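Local coordinates for alpha-n-acetylglucosaminidase family protein (Clostridium perfringens, PDB 4A41), which binds galactose through a family 32 carbohydrate-binding module and so may bring a family 89 alpha-N-acetylglucosaminidase to its glycan substrates, at residues A[47-50]-A[56-59]; A[120-123]-A[127-130]. All blocks are in the same frame, centred on the assembly; numbering follows the deposited sequence.

Contact 1: A[47-50]-A[56-59]; sequences AKFA and NTIW. With CA (calcium ion), chain B.
Phe49 and Thr57 meet at a calcium ion that both of them bind. The metal takes the carbonyl oxygen of Phe49 at 2.3 Å, and Thr57 grips it twice, through its carbonyl oxygen and through OG1, whose bond to the calcium is 2.5 Å long. That double hold depends on the threonine torsion: OG1 lies between the backbone N and the carbonyl carbon (chi1 67°), which turns it to the same metal as the residue's own C=O. Phe49 O and Thr57 OG1 are near each other because the ion draws both in, not through a hydrogen bond. Asp52, Lys54, Ala155 and Glu156 supply the other four ligand atoms, and the carboxylates of Asp52 and Glu156 probably offset much of the metal's charge.

Beside the ion Phe49 packs against the peptide carbonyl of Ile58: its CB lies 3.4 Å from Ile58 O, and this same oxygen sits at the edge of the phenyl ring, in its plane and close to CD2. Further along the contact is apolar, and small residues suit the close approach of the backbones. Ala50 CB lies 3.9 Å from Trp59 CB, while CD1 of the indole comes within 3.6 Å of Ala47 CA. A chi1 of 165° swings the Trp59 indole away from its own backbone N and beside Ala47, and its NE1 is hydrogen-bonded to Ser36 O.

The 3-10 turn at 47-50 has a hydrogen bond from Ala50 N to Ala47 O, 2.9 Å long. No direct hydrogen bond joins this turn to 56-59, so the calcium is the polar link between them. The side chain of Ile58 comes within about 5 Å of the bound galactose. A calcium ion held by four carbonyl and three side-chain oxygens, two of them from strand 153-160, is characteristic of the beta-sandwich of family 32 carbohydrate-binding modules.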
# COMPACT_ATOMS: atom_id res chain seq x y z
N ALA A 47 2.45 1.61 9.35
CA ALA A 47 1.51 1.10 8.33
C ALA A 47 0.09 1.69 8.41
O ALA A 47 -0.54 2.00 7.37
CB ALA A 47 1.43 -0.41 8.41
N LYS A 48 -0.39 1.86 9.63
CA LYS A 48 -1.74 2.40 9.79
C LYS A 48 -1.93 3.81 9.22
O LYS A 48 -3.06 4.23 8.90
CB LYS A 48 -2.18 2.35 11.25
CG LYS A 48 -1.49 3.34 12.18
CD LYS A 48 -2.04 3.13 13.59
CE LYS A 48 -1.46 4.15 14.55
NZ LYS A 48 -2.17 4.05 15.88
N PHE A 49 -0.82 4.52 9.05
CA PHE A 49 -0.89 5.83 8.42
C PHE A 49 -1.31 5.76 6.95
O PHE A 49 -1.69 6.76 6.38
CB PHE A 49 0.45 6.57 8.51
CG PHE A 49 0.83 6.98 9.91
CD1 PHE A 49 -0.11 7.06 10.93
CD2 PHE A 49 2.15 7.27 10.20
CE1 PHE A 49 0.28 7.46 12.23
CE2 PHE A 49 2.54 7.68 11.49
CZ PHE A 49 1.60 7.77 12.48
N ALA A 50 -1.25 4.58 6.34
CA ALA A 50 -1.66 4.47 4.91
C ALA A 50 -3.18 4.42 4.75
O ALA A 50 -3.68 4.47 3.65
CB ALA A 50 -0.99 3.22 4.26
N ASN A 56 -1.42 13.84 4.49
CA ASN A 56 -0.13 14.25 5.06
C ASN A 56 0.61 13.19 5.85
O ASN A 56 1.76 13.38 6.19
CB ASN A 56 -0.27 15.52 5.94
CG ASN A 56 -1.16 15.28 7.14
OD1 ASN A 56 -2.23 14.70 7.00
ND2 ASN A 56 -0.74 15.73 8.32
N THR A 57 -0.04 12.07 6.15
CA THR A 57 0.59 10.98 6.91
C THR A 57 0.84 9.80 5.98
O THR A 57 -0.00 9.47 5.12
CB THR A 57 -0.26 10.50 8.08
OG1 THR A 57 -1.46 9.87 7.59
CG2 THR A 57 -0.70 11.66 8.96
N ILE A 58 1.98 9.14 6.18
CA ILE A 58 2.37 8.08 5.27
C ILE A 58 2.90 6.86 6.00
O ILE A 58 3.51 6.97 7.07
CB ILE A 58 3.44 8.58 4.23
CG1 ILE A 58 4.82 8.81 4.90
CG2 ILE A 58 2.90 9.83 3.47
CD1 ILE A 58 5.90 9.38 3.97
N TRP A 59 2.62 5.67 5.45
CA TRP A 59 3.45 4.50 5.76
C TRP A 59 4.79 4.73 5.09
O TRP A 59 4.84 5.27 3.97
CB TRP A 59 2.83 3.24 5.16
CG TRP A 59 3.76 2.07 5.11
CD1 TRP A 59 4.38 1.45 6.16
CD2 TRP A 59 4.19 1.37 3.93
NE1 TRP A 59 5.17 0.42 5.71
CE2 TRP A 59 5.07 0.33 4.35
CE3 TRP A 59 3.91 1.50 2.55
CZ2 TRP A 59 5.67 -0.55 3.45
CZ3 TRP A 59 4.49 0.61 1.65
CH2 TRP A 59 5.36 -0.41 2.11
CA CA B . -2.34 8.79 5.47

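Contact 2: A[120-123]-A[127-130]; sequences NWDD and LKTL
Lys128 lies over one face of the Trp121 indole, the lysine chain and the indole running antiparallel to one another. Its CB sits 3.6 Å from the centroid of the five-membered ring, 15° off the normal, making a CH-pi contact, and CG continues across the indole. The bends at chi2 (-50°) and chi4 then turn the chain off the ring and bring the ammonium group to Asp122.

There NZ forms a salt bridge with Asp122 OD1 at 3.5 Å and a weak hydrogen bond to Asp122 O at 3.3 Å. A water also links NZ to that carbonyl, while Ser126 O is the stronger partner of the ammonium group and Ser124 OG holds Asp122 OD1. A lysine suits this place because CB and CG can cover the ring while its charged end meets the oxygens of the loop.

Leu130 lies roughly perpendicular to Trp121, its CG meeting the indole edge at CZ2, 3.8 Å away. Elsewhere on the rim, NE1 donates to a water 3.0 Å off in the ring plane, and this water in turn donates to Thr129 O. Tyr102 stacks with the indole and the Tyr88 ring also meets it. Trp121, with these two tyrosines, forms an aromatic cluster at the connection between strands 113-120 and 128-137, edge strands of the two sheets in this beta-sandwich of the F5/8 type C fold.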
# COMPACT_ATOMS: atom_id res chain seq x y z
N ASN A 120 4.82 -0.93 -13.69
CA ASN A 120 5.62 0.24 -13.33
C ASN A 120 4.73 1.45 -13.14
O ASN A 120 3.72 1.63 -13.84
CB ASN A 120 6.64 0.56 -14.44
CG ASN A 120 7.54 -0.61 -14.79
OD1 ASN A 120 7.80 -0.87 -15.98
ND2 ASN A 120 8.01 -1.32 -13.80
N TRP A 121 5.15 2.34 -12.24
CA TRP A 121 4.48 3.62 -12.01
C TRP A 121 5.53 4.71 -12.10
O TRP A 121 6.67 4.48 -11.69
CB TRP A 121 3.91 3.65 -10.59
CG TRP A 121 2.60 2.92 -10.41
CD1 TRP A 121 1.61 2.73 -11.35
CD2 TRP A 121 2.13 2.32 -9.20
NE1 TRP A 121 0.55 2.05 -10.77
CE2 TRP A 121 0.85 1.78 -9.46
CE3 TRP A 121 2.66 2.19 -7.90
CZ2 TRP A 121 0.09 1.12 -8.48
CZ3 TRP A 121 1.90 1.52 -6.93
CH2 TRP A 121 0.64 0.99 -7.23
N ASP A 122 5.13 5.89 -12.58
CA ASP A 122 6.05 7.03 -12.56
C ASP A 122 6.28 7.50 -11.13
O ASP A 122 5.50 7.17 -10.22
CB ASP A 122 5.62 8.15 -13.53
CG ASP A 122 4.43 8.98 -13.04
OD1 ASP A 122 4.35 9.40 -11.87
OD2 ASP A 122 3.58 9.31 -13.90
N ASP A 123 7.36 8.25 -10.91
CA ASP A 123 7.68 8.68 -9.56
C ASP A 123 7.04 10.00 -9.12
O ASP A 123 7.40 10.55 -8.07
CB ASP A 123 9.19 8.70 -9.33
CG ASP A 123 9.89 9.78 -10.13
OD1 ASP A 123 9.24 10.71 -10.66
OD2 ASP A 123 11.14 9.71 -10.19
N LEU A 127 -1.98 10.27 -8.10
CA LEU A 127 -2.73 9.06 -7.75
C LEU A 127 -2.49 8.00 -8.80
O LEU A 127 -2.58 8.28 -10.03
CB LEU A 127 -4.23 9.36 -7.67
CG LEU A 127 -5.12 8.23 -7.15
CD1 LEU A 127 -4.88 8.01 -5.64
CD2 LEU A 127 -6.59 8.52 -7.44
N LYS A 128 -2.18 6.80 -8.34
CA LYS A 128 -1.99 5.66 -9.24
C LYS A 128 -3.16 4.71 -9.03
O LYS A 128 -3.44 4.26 -7.91
CB LYS A 128 -0.65 4.93 -8.98
CG LYS A 128 0.63 5.79 -9.00
CD LYS A 128 0.70 6.68 -10.28
CE LYS A 128 2.10 7.33 -10.42
NZ LYS A 128 2.47 8.18 -9.21
N THR A 129 -3.84 4.37 -10.13
CA THR A 129 -5.02 3.53 -10.05
C THR A 129 -4.83 2.21 -10.78
O THR A 129 -4.34 2.17 -11.94
CB THR A 129 -6.23 4.28 -10.67
OG1 THR A 129 -6.45 5.49 -9.94
CG2 THR A 129 -7.50 3.43 -10.66
N LEU A 130 -5.22 1.13 -10.10
CA LEU A 130 -5.24 -0.22 -10.71
C LEU A 130 -6.67 -0.67 -10.83
O LEU A 130 -7.46 -0.53 -9.91
CB LEU A 130 -4.46 -1.23 -9.86
CG LEU A 130 -2.99 -0.86 -9.56
CD1 LEU A 130 -2.39 -1.81 -8.55
CD2 LEU A 130 -2.18 -0.84 -10.85
O HOH W 1 -1.65 2.22 -12.84
O HOH W 2 4.50 6.39 -7.81

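From the N terminus, the chain leaves strand 31-34 and enters the loop that contact 1 closes: 47-50 and 56-59 come together around calcium where strand 59-60 begins. Ala155 and Glu156 reach the same ion from strand 153-160 much later in sequence, fastening this early loop to the sheet containing 59-60. Contact 2 follows, closing the connection in which the chain passes from strand 113-120 of the five-stranded sheet to strand 128-137 of the four-stranded one. The two loops are in series, neither nested nor crossed. The centres of contact 1 and contact 2 lie about 18 Å apart. The nearest atoms of contact 1 and contact 2 are about 9 Å apart, within one beta-sandwich domain.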